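Local coordinates for lipoprotein (Mycoplasma mycoides subsp. capri, PDB 7ADK) that is probably a peptidase of the mycoplasma DUF31 family, related to the chymotrypsin-like proteases of clan PA, at residues 457-462 and 497-502; 789-794 and 803-808; 810-815 and 851-856. All coordinates share one frame; numbering follows the deposited sequence.

Interaction 1 (457-462 and 497-502)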
ATOM      1  N   ASP B 457      -6.215 -28.990  18.044  1.00 85.07           N
ATOM      2  CA  ASP B 457      -5.959 -29.084  19.495  1.00 85.07           C
ATOM      3  C   ASP B 457      -4.592 -28.528  19.939  1.00 85.07           C
ATOM      4  O   ASP B 457      -4.444 -28.087  21.080  1.00 85.07           O
ATOM      5  CB  ASP B 457      -6.123 -30.521  20.011  1.00 85.07           C
ATOM      6  CG  ASP B 457      -7.508 -31.125  19.772  1.00 85.07           C
ATOM      7  OD1 ASP B 457      -7.878 -31.358  18.601  1.00 85.07           O
ATOM      8  OD2 ASP B 457      -8.201 -31.433  20.769  1.00 85.07           O
ATOM      9  N   GLY B 458      -3.588 -28.490  19.064  1.00 81.70           N
ATOM     10  CA  GLY B 458      -2.260 -27.951  19.367  1.00 81.70           C
ATOM     11  C   GLY B 458      -2.150 -26.421  19.333  1.00 81.70           C
ATOM     12  O   GLY B 458      -1.047 -25.886  19.333  1.00 81.70           O
ATOM     13  N   MET B 459      -3.265 -25.692  19.254  1.00 72.96           N
ATOM     14  CA  MET B 459      -3.294 -24.250  18.987  1.00 72.96           C
ATOM     15  C   MET B 459      -2.760 -23.401  20.150  1.00 72.96           C
ATOM     16  O   MET B 459      -3.144 -23.601  21.300  1.00 72.96           O
ATOM     17  CB  MET B 459      -4.719 -23.860  18.605  1.00 72.96           C
ATOM     18  CG  MET B 459      -4.838 -22.447  18.067  1.00 72.96           C
ATOM     19  SD  MET B 459      -6.520 -21.812  18.081  1.00 72.96           S
ATOM     20  CE  MET B 459      -7.352 -23.014  17.076  1.00 72.96           C
ATOM     21  N   VAL B 460      -1.901 -22.423  19.854  1.00 70.69           N
ATOM     22  CA  VAL B 460      -1.257 -21.548  20.847  1.00 70.69           C
ATOM     23  C   VAL B 460      -1.938 -20.192  21.004  1.00 70.69           C
ATOM     24  O   VAL B 460      -1.876 -19.614  22.082  1.00 70.69           O
ATOM     25  CB  VAL B 460       0.247 -21.372  20.582  1.00 70.69           C
ATOM     26  CG1 VAL B 460       0.967 -22.699  20.748  1.00 70.69           C
ATOM     27  CG2 VAL B 460       0.602 -20.769  19.235  1.00 70.69           C
ATOM     28  N   SER B 461      -2.599 -19.682  19.967  1.00 63.85           N
ATOM     29  CA  SER B 461      -3.385 -18.443  20.043  1.00 63.85           C
ATOM     30  C   SER B 461      -4.452 -18.323  18.953  1.00 63.85           C
ATOM     31  O   SER B 461      -4.363 -18.943  17.901  1.00 63.85           O
ATOM     32  CB  SER B 461      -2.491 -17.195  20.058  1.00 63.85           C
ATOM     33  OG  SER B 461      -1.785 -17.103  18.836  1.00 63.85           O
ATOM     34  N   PHE B 462      -5.477 -17.531  19.247  1.00 60.11           N
ATOM     35  CA  PHE B 462      -6.636 -17.201  18.416  1.00 60.11           C
ATOM     36  C   PHE B 462      -6.793 -15.693  18.437  1.00 60.11           C
ATOM     37  O   PHE B 462      -6.640 -15.085  19.487  1.00 60.11           O
ATOM     38  CB  PHE B 462      -7.859 -17.940  18.986  1.00 60.11           C
ATOM     39  CG  PHE B 462      -9.213 -17.315  18.711  1.00 60.11           C
ATOM     40  CD1 PHE B 462      -9.651 -17.166  17.393  1.00 60.11           C
ATOM     41  CD2 PHE B 462     -10.020 -16.873  19.789  1.00 60.11           C
ATOM     42  CE1 PHE B 462     -10.904 -16.586  17.143  1.00 60.11           C
ATOM     43  CE2 PHE B 462     -11.299 -16.333  19.538  1.00 60.11           C
ATOM     44  CZ  PHE B 462     -11.734 -16.196  18.214  1.00 60.11           C
ATOM     45  N   ASN B 497      -5.210 -24.979  30.148  1.00 81.14           N
ATOM     46  CA  ASN B 497      -6.514 -24.936  29.469  1.00 81.14           C
ATOM     47  C   ASN B 497      -6.331 -24.955  27.946  1.00 81.14           C
ATOM     48  O   ASN B 497      -5.408 -24.332  27.439  1.00 81.14           O
ATOM     49  CB  ASN B 497      -7.301 -23.698  29.917  1.00 81.14           C
ATOM     50  CG  ASN B 497      -7.740 -23.801  31.360  1.00 81.14           C
ATOM     51  OD1 ASN B 497      -8.806 -24.308  31.671  1.00 81.14           O
ATOM     52  ND2 ASN B 497      -6.944 -23.343  32.291  1.00 81.14           N
ATOM     53  N   LYS B 498      -7.184 -25.646  27.189  1.00 81.91           N
ATOM     54  CA  LYS B 498      -7.059 -25.769  25.728  1.00 81.91           C
ATOM     55  C   LYS B 498      -7.909 -24.710  25.022  1.00 81.91           C
ATOM     56  O   LYS B 498      -8.987 -24.355  25.484  1.00 81.91           O
ATOM     57  CB  LYS B 498      -7.412 -27.199  25.290  1.00 81.91           C
ATOM     58  CG  LYS B 498      -6.569 -28.322  25.925  1.00 81.91           C
ATOM     59  CD  LYS B 498      -5.070 -28.299  25.605  1.00 81.91           C
ATOM     60  CE  LYS B 498      -4.795 -28.535  24.120  1.00 81.91           C
ATOM     61  NZ  LYS B 498      -3.364 -28.490  23.785  1.00 81.91           N
ATOM     62  N   LEU B 499      -7.448 -24.197  23.888  1.00 75.88           N
ATOM     63  CA  LEU B 499      -8.150 -23.129  23.170  1.00 75.88           C
ATOM     64  C   LEU B 499      -9.447 -23.619  22.491  1.00 75.88           C
ATOM     65  O   LEU B 499     -10.424 -22.874  22.424  1.00 75.88           O
ATOM     66  CB  LEU B 499      -7.128 -22.442  22.242  1.00 75.88           C
ATOM     67  CG  LEU B 499      -7.317 -20.941  21.968  1.00 75.88           C
ATOM     68  CD1 LEU B 499      -7.634 -20.088  23.195  1.00 75.88           C
ATOM     69  CD2 LEU B 499      -6.004 -20.383  21.437  1.00 75.88           C
ATOM     70  N   GLU B 500      -9.526 -24.910  22.139  1.00 76.62           N
ATOM     71  CA  GLU B 500     -10.783 -25.578  21.764  1.00 76.62           C
ATOM     72  C   GLU B 500     -11.831 -25.713  22.881  1.00 76.62           C
ATOM     73  O   GLU B 500     -13.002 -25.941  22.586  1.00 76.62           O
ATOM     74  CB  GLU B 500     -10.573 -26.967  21.136  1.00 76.62           C
ATOM     75  CG  GLU B 500     -10.191 -26.940  19.651  1.00 76.62           C
ATOM     76  CD  GLU B 500     -10.494 -28.284  18.963  1.00 76.62           C
ATOM     77  OE1 GLU B 500     -10.346 -29.344  19.580  1.00 76.62           O
ATOM     78  OE2 GLU B 500     -11.008 -28.309  17.836  1.00 76.62           O
ATOM     79  N   ASP B 501     -11.491 -25.548  24.158  1.00 75.59           N
ATOM     80  CA  ASP B 501     -12.514 -25.521  25.209  1.00 75.59           C
ATOM     81  C   ASP B 501     -13.422 -24.281  25.123  1.00 75.59           C
ATOM     82  O   ASP B 501     -14.499 -24.276  25.716  1.00 75.59           O
ATOM     83  CB  ASP B 501     -11.875 -25.613  26.599  1.00 75.59           C
ATOM     84  CG  ASP B 501     -10.975 -26.828  26.822  1.00 75.59           C
ATOM     85  OD1 ASP B 501     -11.190 -27.870  26.170  1.00 75.59           O
ATOM     86  OD2 ASP B 501     -10.077 -26.753  27.691  1.00 75.59           O
ATOM     87  N   ALA B 502     -13.008 -23.237  24.398  1.00 70.13           N
ATOM     88  CA  ALA B 502     -13.693 -21.947  24.300  1.00 70.13           C
ATOM     89  C   ALA B 502     -14.089 -21.538  22.862  1.00 70.13           C
ATOM     90  O   ALA B 502     -15.002 -20.732  22.684  1.00 70.13           O
ATOM     91  CB  ALA B 502     -12.778 -20.916  24.951  1.00 70.13           C
TER

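Interaction 2 (789-794 and 803-808)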
ATOM      1  N   PHE B 789     -26.371 -20.365   0.479  1.00 60.54           N
ATOM      2  CA  PHE B 789     -26.930 -21.026   1.670  1.00 60.54           C
ATOM      3  C   PHE B 789     -28.212 -21.820   1.389  1.00 60.54           C
ATOM      4  O   PHE B 789     -28.504 -22.813   2.051  1.00 60.54           O
ATOM      5  CB  PHE B 789     -27.289 -19.977   2.732  1.00 60.54           C
ATOM      6  CG  PHE B 789     -26.182 -19.060   3.182  1.00 60.54           C
ATOM      7  CD1 PHE B 789     -25.202 -19.518   4.073  1.00 60.54           C
ATOM      8  CD2 PHE B 789     -26.143 -17.739   2.725  1.00 60.54           C
ATOM      9  CE1 PHE B 789     -24.215 -18.638   4.531  1.00 60.54           C
ATOM     10  CE2 PHE B 789     -25.132 -16.874   3.158  1.00 60.54           C
ATOM     11  CZ  PHE B 789     -24.188 -17.314   4.085  1.00 60.54           C
ATOM     12  N   ARG B 790     -29.001 -21.325   0.440  1.00 67.72           N
ATOM     13  CA  ARG B 790     -30.326 -21.807   0.087  1.00 67.72           C
ATOM     14  C   ARG B 790     -30.368 -22.131  -1.395  1.00 67.72           C
ATOM     15  O   ARG B 790     -29.819 -21.400  -2.210  1.00 67.72           O
ATOM     16  CB  ARG B 790     -31.348 -20.748   0.492  1.00 67.72           C
ATOM     17  CG  ARG B 790     -32.778 -21.246   0.396  1.00 67.72           C
ATOM     18  CD  ARG B 790     -33.756 -20.196   0.868  1.00 67.72           C
ATOM     19  NE  ARG B 790     -35.143 -20.588   0.623  1.00 67.72           N
ATOM     20  CZ  ARG B 790     -35.927 -21.282   1.413  1.00 67.72           C
ATOM     21  NH1 ARG B 790     -35.546 -21.761   2.550  1.00 67.72           N
ATOM     22  NH2 ARG B 790     -37.152 -21.500   1.078  1.00 67.72           N
ATOM     23  N   SER B 791     -31.036 -23.215  -1.735  1.00 65.68           N
ATOM     24  CA  SER B 791     -31.338 -23.626  -3.094  1.00 65.68           C
ATOM     25  C   SER B 791     -32.786 -24.084  -3.163  1.00 65.68           C
ATOM     26  O   SER B 791     -33.230 -24.928  -2.396  1.00 65.68           O
ATOM     27  CB  SER B 791     -30.384 -24.718  -3.563  1.00 65.68           C
ATOM     28  OG  SER B 791     -30.746 -25.240  -4.806  1.00 65.68           O
ATOM     29  N   ASP B 792     -33.502 -23.560  -4.141  1.00 73.45           N
ATOM     30  CA  ASP B 792     -34.828 -23.998  -4.568  1.00 73.45           C
ATOM     31  C   ASP B 792     -34.806 -25.347  -5.308  1.00 73.45           C
ATOM     32  O   ASP B 792     -35.847 -25.933  -5.603  1.00 73.45           O
ATOM     33  CB  ASP B 792     -35.333 -22.895  -5.484  1.00 73.45           C
ATOM     34  CG  ASP B 792     -36.806 -22.949  -5.859  1.00 73.45           C
ATOM     35  OD1 ASP B 792     -37.148 -22.416  -6.940  1.00 73.45           O
ATOM     36  OD2 ASP B 792     -37.612 -23.438  -5.047  1.00 73.45           O
ATOM     37  N   GLY B 793     -33.605 -25.836  -5.619  1.00 71.21           N
ATOM     38  CA  GLY B 793     -33.353 -26.921  -6.538  1.00 71.21           C
ATOM     39  C   GLY B 793     -33.521 -26.476  -7.980  1.00 71.21           C
ATOM     40  O   GLY B 793     -33.948 -25.367  -8.272  1.00 71.21           O
ATOM     41  N   TYR B 794     -33.169 -27.368  -8.893  1.00 76.01           N
ATOM     42  CA  TYR B 794     -33.343 -27.214 -10.327  1.00 76.01           C
ATOM     43  C   TYR B 794     -33.485 -28.600 -10.940  1.00 76.01           C
ATOM     44  O   TYR B 794     -32.821 -29.541 -10.485  1.00 76.01           O
ATOM     45  CB  TYR B 794     -32.167 -26.458 -10.946  1.00 76.01           C
ATOM     46  CG  TYR B 794     -32.468 -25.952 -12.337  1.00 76.01           C
ATOM     47  CD1 TYR B 794     -33.091 -24.707 -12.499  1.00 76.01           C
ATOM     48  CD2 TYR B 794     -32.134 -26.724 -13.470  1.00 76.01           C
ATOM     49  CE1 TYR B 794     -33.358 -24.213 -13.785  1.00 76.01           C
ATOM     50  CE2 TYR B 794     -32.438 -26.253 -14.757  1.00 76.01           C
ATOM     51  CZ  TYR B 794     -33.042 -24.991 -14.918  1.00 76.01           C
ATOM     52  OH  TYR B 794     -33.360 -24.523 -16.148  1.00 76.01           O
ATOM     53  N   TYR B 803     -29.900 -37.230 -12.012  1.00 73.73           N
ATOM     54  CA  TYR B 803     -29.347 -36.066 -11.310  1.00 73.73           C
ATOM     55  C   TYR B 803     -30.251 -34.821 -11.328  1.00 73.73           C
ATOM     56  O   TYR B 803     -30.915 -34.502 -12.313  1.00 73.73           O
ATOM     57  CB  TYR B 803     -27.985 -35.720 -11.896  1.00 73.73           C
ATOM     58  CG  TYR B 803     -27.300 -34.553 -11.218  1.00 73.73           C
ATOM     59  CD1 TYR B 803     -26.749 -34.728  -9.941  1.00 73.73           C
ATOM     60  CD2 TYR B 803     -27.270 -33.284 -11.841  1.00 73.73           C
ATOM     61  CE1 TYR B 803     -26.204 -33.629  -9.261  1.00 73.73           C
ATOM     62  CE2 TYR B 803     -26.712 -32.193 -11.165  1.00 73.73           C
ATOM     63  CZ  TYR B 803     -26.203 -32.358  -9.864  1.00 73.73           C
ATOM     64  OH  TYR B 803     -25.716 -31.299  -9.181  1.00 73.73           O
ATOM     65  N   LYS B 804     -30.185 -34.049 -10.239  1.00 73.47           N
ATOM     66  CA  LYS B 804     -30.882 -32.786  -9.987  1.00 73.47           C
ATOM     67  C   LYS B 804     -30.019 -31.887  -9.092  1.00 73.47           C
ATOM     68  O   LYS B 804     -29.220 -32.398  -8.322  1.00 73.47           O
ATOM     69  CB  LYS B 804     -32.270 -33.086  -9.403  1.00 73.47           C
ATOM     70  CG  LYS B 804     -32.323 -34.041  -8.190  1.00 73.47           C
ATOM     71  CD  LYS B 804     -33.702 -34.702  -8.063  1.00 73.47           C
ATOM     72  CE  LYS B 804     -33.904 -35.808  -9.117  1.00 73.47           C
ATOM     73  NZ  LYS B 804     -35.324 -36.158  -9.322  1.00 73.47           N
ATOM     74  N   LEU B 805     -30.180 -30.563  -9.168  1.00 67.51           N
ATOM     75  CA  LEU B 805     -29.378 -29.630  -8.353  1.00 67.51           C
ATOM     76  C   LEU B 805     -29.632 -29.817  -6.845  1.00 67.51           C
ATOM     77  O   LEU B 805     -28.747 -29.567  -6.035  1.00 67.51           O
ATOM     78  CB  LEU B 805     -29.611 -28.177  -8.816  1.00 67.51           C
ATOM     79  CG  LEU B 805     -29.138 -27.061  -7.854  1.00 67.51           C
ATOM     80  CD1 LEU B 805     -27.633 -27.043  -7.642  1.00 67.51           C
ATOM     81  CD2 LEU B 805     -29.524 -25.700  -8.392  1.00 67.51           C
ATOM     82  N   GLY B 806     -30.810 -30.288  -6.450  1.00 66.39           N
ATOM     83  CA  GLY B 806     -31.186 -30.494  -5.056  1.00 66.39           C
ATOM     84  C   GLY B 806     -31.688 -29.230  -4.370  1.00 66.39           C
ATOM     85  O   GLY B 806     -31.055 -28.176  -4.419  1.00 66.39           O
ATOM     86  N   GLN B 807     -32.815 -29.346  -3.674  1.00 73.00           N
ATOM     87  CA  GLN B 807     -33.421 -28.262  -2.907  1.00 73.00           C
ATOM     88  C   GLN B 807     -33.059 -28.390  -1.426  1.00 73.00           C
ATOM     89  O   GLN B 807     -33.337 -29.404  -0.785  1.00 73.00           O
ATOM     90  CB  GLN B 807     -34.933 -28.306  -3.131  1.00 73.00           C
ATOM     91  CG  GLN B 807     -35.678 -27.210  -2.368  1.00 73.00           C
ATOM     92  CD  GLN B 807     -37.145 -27.531  -2.270  1.00 73.00           C
ATOM     93  OE1 GLN B 807     -37.583 -28.133  -1.306  1.00 73.00           O
ATOM     94  NE2 GLN B 807     -37.944 -27.197  -3.250  1.00 73.00           N
ATOM     95  N   TYR B 808     -32.455 -27.349  -0.870  1.00 65.37           N
ATOM     96  CA  TYR B 808     -31.898 -27.363   0.470  1.00 65.37           C
ATOM     97  C   TYR B 808     -31.808 -25.960   1.069  1.00 65.37           C
ATOM     98  O   TYR B 808     -31.673 -24.970   0.363  1.00 65.37           O
ATOM     99  CB  TYR B 808     -30.524 -28.063   0.448  1.00 65.37           C
ATOM    100  CG  TYR B 808     -29.387 -27.333  -0.237  1.00 65.37           C
ATOM    101  CD1 TYR B 808     -29.054 -27.610  -1.572  1.00 65.37           C
ATOM    102  CD2 TYR B 808     -28.622 -26.407   0.489  1.00 65.37           C
ATOM    103  CE1 TYR B 808     -27.987 -26.938  -2.187  1.00 65.37           C
ATOM    104  CE2 TYR B 808     -27.568 -25.724  -0.125  1.00 65.37           C
ATOM    105  CZ  TYR B 808     -27.256 -25.975  -1.468  1.00 65.37           C
ATOM    106  OH  TYR B 808     -26.279 -25.267  -2.088  1.00 65.37           O
TER

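Interaction 3 (810-815 and 851-856)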
ATOM      1  N   LEU B 810     -29.239 -24.747   4.301  1.00 64.09           N
ATOM      2  CA  LEU B 810     -28.263 -25.174   5.307  1.00 64.09           C
ATOM      3  C   LEU B 810     -28.169 -24.247   6.533  1.00 64.09           C
ATOM      4  O   LEU B 810     -27.399 -24.522   7.445  1.00 64.09           O
ATOM      5  CB  LEU B 810     -26.940 -25.654   4.668  1.00 64.09           C
ATOM      6  CG  LEU B 810     -26.272 -24.806   3.587  1.00 64.09           C
ATOM      7  CD1 LEU B 810     -25.789 -23.502   4.176  1.00 64.09           C
ATOM      8  CD2 LEU B 810     -25.112 -25.557   2.969  1.00 64.09           C
ATOM      9  N   ILE B 811     -29.047 -23.245   6.635  1.00 62.99           N
ATOM     10  CA  ILE B 811     -29.293 -22.451   7.847  1.00 62.99           C
ATOM     11  C   ILE B 811     -30.597 -22.897   8.535  1.00 62.99           C
ATOM     12  O   ILE B 811     -30.603 -23.130   9.739  1.00 62.99           O
ATOM     13  CB  ILE B 811     -29.289 -20.945   7.509  1.00 62.99           C
ATOM     14  CG1 ILE B 811     -27.971 -20.485   6.859  1.00 62.99           C
ATOM     15  CG2 ILE B 811     -29.626 -20.070   8.718  1.00 62.99           C
ATOM     16  CD1 ILE B 811     -26.746 -20.487   7.748  1.00 62.99           C
ATOM     17  N   TYR B 812     -31.695 -23.068   7.786  1.00 68.72           N
ATOM     18  CA  TYR B 812     -33.013 -23.413   8.353  1.00 68.72           C
ATOM     19  C   TYR B 812     -33.412 -24.892   8.240  1.00 68.72           C
ATOM     20  O   TYR B 812     -34.240 -25.341   9.033  1.00 68.72           O
ATOM     21  CB  TYR B 812     -34.099 -22.511   7.753  1.00 68.72           C
ATOM     22  CG  TYR B 812     -34.039 -21.064   8.186  1.00 68.72           C
ATOM     23  CD1 TYR B 812     -34.737 -20.647   9.329  1.00 68.72           C
ATOM     24  CD2 TYR B 812     -33.277 -20.140   7.457  1.00 68.72           C
ATOM     25  CE1 TYR B 812     -34.684 -19.304   9.735  1.00 68.72           C
ATOM     26  CE2 TYR B 812     -33.228 -18.795   7.852  1.00 68.72           C
ATOM     27  CZ  TYR B 812     -33.945 -18.370   8.986  1.00 68.72           C
ATOM     28  OH  TYR B 812     -33.943 -17.071   9.359  1.00 68.72           O
ATOM     29  N   GLY B 813     -32.826 -25.658   7.319  1.00 74.14           N
ATOM     30  CA  GLY B 813     -33.188 -27.048   7.055  1.00 74.14           C
ATOM     31  C   GLY B 813     -34.521 -27.211   6.315  1.00 74.14           C
ATOM     32  O   GLY B 813     -35.120 -26.248   5.842  1.00 74.14           O
ATOM     33  N   GLY B 814     -35.001 -28.447   6.229  1.00 83.05           N
ATOM     34  CA  GLY B 814     -36.363 -28.758   5.781  1.00 83.05           C
ATOM     35  C   GLY B 814     -36.617 -28.631   4.279  1.00 83.05           C
ATOM     36  O   GLY B 814     -37.768 -28.527   3.863  1.00 83.05           O
ATOM     37  N   GLY B 815     -35.561 -28.611   3.467  1.00 83.43           N
ATOM     38  CA  GLY B 815     -35.636 -28.669   2.008  1.00 83.43           C
ATOM     39  C   GLY B 815     -35.770 -30.096   1.485  1.00 83.43           C
ATOM     40  O   GLY B 815     -35.345 -31.042   2.143  1.00 83.43           O
ATOM     41  N   SER B 851     -42.542 -18.619   7.966  1.00 87.95           N
ATOM     42  CA  SER B 851     -43.120 -19.201   6.740  1.00 87.95           C
ATOM     43  C   SER B 851     -42.436 -18.772   5.431  1.00 87.95           C
ATOM     44  O   SER B 851     -42.536 -19.465   4.424  1.00 87.95           O
ATOM     45  CB  SER B 851     -44.619 -18.907   6.689  1.00 87.95           C
ATOM     46  OG  SER B 851     -44.853 -17.517   6.690  1.00 87.95           O
ATOM     47  N   GLU B 852     -41.665 -17.692   5.446  1.00 85.12           N
ATOM     48  CA  GLU B 852     -40.756 -17.251   4.383  1.00 85.12           C
ATOM     49  C   GLU B 852     -39.740 -18.323   3.939  1.00 85.12           C
ATOM     50  O   GLU B 852     -39.416 -18.399   2.754  1.00 85.12           O
ATOM     51  CB  GLU B 852     -40.048 -15.990   4.901  1.00 85.12           C
ATOM     52  CG  GLU B 852     -38.876 -15.519   4.041  1.00 85.12           C
ATOM     53  CD  GLU B 852     -38.297 -14.159   4.453  1.00 85.12           C
ATOM     54  OE1 GLU B 852     -38.865 -13.451   5.305  1.00 85.12           O
ATOM     55  OE2 GLU B 852     -37.272 -13.760   3.872  1.00 85.12           O
ATOM     56  N   PHE B 853     -39.247 -19.161   4.856  1.00 77.30           N
ATOM     57  CA  PHE B 853     -38.191 -20.147   4.592  1.00 77.30           C
ATOM     58  C   PHE B 853     -38.681 -21.579   4.357  1.00 77.30           C
ATOM     59  O   PHE B 853     -37.859 -22.467   4.107  1.00 77.30           O
ATOM     60  CB  PHE B 853     -37.129 -20.060   5.686  1.00 77.30           C
ATOM     61  CG  PHE B 853     -36.315 -18.787   5.636  1.00 77.30           C
ATOM     62  CD1 PHE B 853     -35.229 -18.671   4.757  1.00 77.30           C
ATOM     63  CD2 PHE B 853     -36.657 -17.703   6.448  1.00 77.30           C
ATOM     64  CE1 PHE B 853     -34.474 -17.493   4.721  1.00 77.30           C
ATOM     65  CE2 PHE B 853     -35.900 -16.525   6.423  1.00 77.30           C
ATOM     66  CZ  PHE B 853     -34.803 -16.425   5.563  1.00 77.30           C
ATOM     67  N   LYS B 854     -39.992 -21.831   4.369  1.00 85.08           N
ATOM     68  CA  LYS B 854     -40.570 -23.100   3.899  1.00 85.08           C
ATOM     69  C   LYS B 854     -40.399 -23.262   2.381  1.00 85.08           C
ATOM     70  O   LYS B 854     -40.023 -22.327   1.688  1.00 85.08           O
ATOM     71  CB  LYS B 854     -42.045 -23.197   4.298  1.00 85.08           C
ATOM     72  CG  LYS B 854     -42.253 -23.303   5.812  1.00 85.08           C
ATOM     73  CD  LYS B 854     -43.754 -23.365   6.117  1.00 85.08           C
ATOM     74  CE  LYS B 854     -44.070 -23.230   7.608  1.00 85.08           C
ATOM     75  NZ  LYS B 854     -43.759 -24.407   8.384  1.00 85.08           N
ATOM     76  N   PHE B 855     -40.660 -24.450   1.857  1.00 89.52           N
ATOM     77  CA  PHE B 855     -40.601 -24.778   0.431  1.00 89.52           C
ATOM     78  C   PHE B 855     -41.921 -25.389  -0.058  1.00 89.52           C
ATOM     79  O   PHE B 855     -42.639 -26.028   0.711  1.00 89.52           O
ATOM     80  CB  PHE B 855     -39.470 -25.769   0.162  1.00 89.52           C
ATOM     81  CG  PHE B 855     -38.053 -25.281   0.317  1.00 89.52           C
ATOM     82  CD1 PHE B 855     -37.418 -24.605  -0.735  1.00 89.52           C
ATOM     83  CD2 PHE B 855     -37.327 -25.592   1.476  1.00 89.52           C
ATOM     84  CE1 PHE B 855     -36.067 -24.249  -0.632  1.00 89.52           C
ATOM     85  CE2 PHE B 855     -35.979 -25.240   1.579  1.00 89.52           C
ATOM     86  CZ  PHE B 855     -35.350 -24.573   0.523  1.00 89.52           C
ATOM     87  N   ASN B 856     -42.189 -25.253  -1.363  1.00 98.78           N
ATOM     88  CA  ASN B 856     -43.268 -25.875  -2.147  1.00 98.78           C
ATOM     89  C   ASN B 856     -44.710 -25.480  -1.773  1.00 98.78           C
ATOM     90  O   ASN B 856     -45.476 -25.137  -2.675  1.00 98.78           O
ATOM     91  CB  ASN B 856     -43.072 -27.406  -2.217  1.00 98.78           C
ATOM     92  CG  ASN B 856     -41.819 -27.811  -2.969  1.00 98.78           C
ATOM     93  OD1 ASN B 856     -40.809 -28.214  -2.412  1.00 98.78           O
ATOM     94  ND2 ASN B 856     -41.827 -27.677  -4.272  1.00 98.78           N
TER

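Interaction 1 (457-462 and 497-502)
This contact joins two connections of the large antiparallel sheet in a probable peptidase of clan PA, whose members share the chymotrypsin-like fold. Residues 457-462 lead into strand 461-467. Residues 497-502 form a short 3-10 turn between strands 486-493 and 503-507. The tight part is built round Leu499, which points at the incoming strand and is buried. Its CD2 methyl does nearly all the touching. That methyl lies 3.5 Å from Ser461 CA, so it rests on backbone more than on side chains. Met459 closes in from one side, its SD 3.7 Å from Leu499 CD2. The methionine chain has CG anti to the backbone N and then bends at chi3 (-58°), and it crosses the leucine at about a right angle. Phe462 contributes its CB, 3.9 Å from Leu499 CD2, while its ring leads away. Tyr556 of strand 556-562 also packs on Leu499.

The other side is polar and more open to solvent. Asp457 and Glu500 bring two carboxylates together, with Asp457 OD2 3.2 Å from Glu500 OE1 and the planes turned 66° apart. They share no hydrogen bond, and two charged carboxylates would repel. Lys732 makes a salt bridge to Glu500 OE2 and probably eases the repulsion. Lys498 folds back through bends at chi2 and chi3, and its NZ reaches the backbone O of Asp457 in a weak bond of 2.9 Å. The turn is held by the backbone bond from Asp501 N to Lys498 O and by Lys498 N to Asp501 OD2 (3.1 Å), met from above the carboxylate plane.

Interaction 2 (789-794 and 803-808)
Backbone pairing comes first. Residues 789-794 and 803-808 are the two arms of a beta hairpin with a long connection, in the mixed sheet. Ser791 and Tyr808 form an antiparallel hydrogen-bonded pair. Ser791 N donates to Tyr808 O at 2.8 Å, nearly straight (171°) and almost along the C=O axis. Tyr808 N returns a bond to Ser791 O at 3.0 Å, on a lone pair. Farther on, Leu805 N donates to Tyr794 O at 3.1 Å.

Side-chain hydrogen bonds add to the pairing. Ser791 OG, anti to its backbone N, donates to Gly806 O at 3.0 Å. The same oxygen accepts from Gly793 N, which makes an ST turn. Gln807 NE2 gives Asp792 O a weak bond and also bonds to Asn856 OD1; Gln807 OE1 accepts from Lys816 N. Asp792 OD1 is hydrogen-bonded to Ser599 OG and Asn602 ND2.

Apolar contacts are fewer. Ser791 CB sits over one face of the Tyr808 ring, a CH-pi contact 3.9 Å from the centroid. Chi1 of Tyr808 (70°) puts CG between the backbone N and the carbonyl carbon, and its OH bonds to Leu745 N of strand 737-747. Tyr794 CB meets Leu805 CB at 3.7 Å.

With Ser791 OG acting as both donor and acceptor, this buried hydroxyl is satisfied locally and fixes the rotation of its side chain beside the Ser791-Tyr808 pair.

Interaction 3 (810-815 and 851-856)
Two irregular stretches run alongside each other, with Tyr812 CA 7.2 Å from Phe853 CA and Gly815 CA 6.5 Å from Phe855 CA. They are too far apart for strand pairing, and side chains fill the gap.

Tyr812 and Phe853 carry most of it. Both have CG anti to the carbonyl carbon and beside the backbone N, and each points toward the other segment. Their rings stack face to face, with centroids 4.0 Å apart and planes tilted by 17°. The stack is offset. Tyr812 CE2 lies over the centre of the Phe853 ring, whereas Phe853 CG lies toward the rim of the tyrosine. Phe853 CB adds a CH-pi contact over the same tyrosine face. The phenol oxygen stays near the phenylalanine, with Tyr812 OH 3.6 Å from Phe853 CE2. Glu852 CG lies against the opposite face of Phe853, toward its rim. Phe840 also meets the Tyr812 ring.

Phe855 makes the second, smaller contact. Its CE2 lies 3.5 Å from Gly815 CA, where the glycine has no side chain in the way. Its CD2 is 3.8 Å from Gly814 O. The carbonyl of Gly813 lies at the edge of the ring, near its plane. Arg790 of strand 783-792 makes a cation-pi contact with Phe855 and also bonds to the O of Phe853.

The arrangement is an offset aromatic stack beside a glycine-rich loop, and through it the C-terminal tail packs against the loop that follows strand 807-809.

Overall arrangement
From the N terminus, interaction 1 comes first. It closes the excursion from 457-462 through strand 486-493 to 497-502, within the antiparallel sheet. Interaction 2 follows far along the chain and closes the short connection between strands 783-792 and 807-809 of the mixed sheet. Interaction 3 opens just after it and brings the C-terminal segment 851-856 back past helix 824-831. The three are in series, so none nests or crosses. Interactions 2 and 3 touch, with centres 12 Å apart. Arg790 of interaction 2 also reaches Lys854 O, and Phe855 packs on Gln807, so the C-terminal segment is tied to the hairpin. Interaction 1 stands apart, its centre about 37 Å from that of interaction 2.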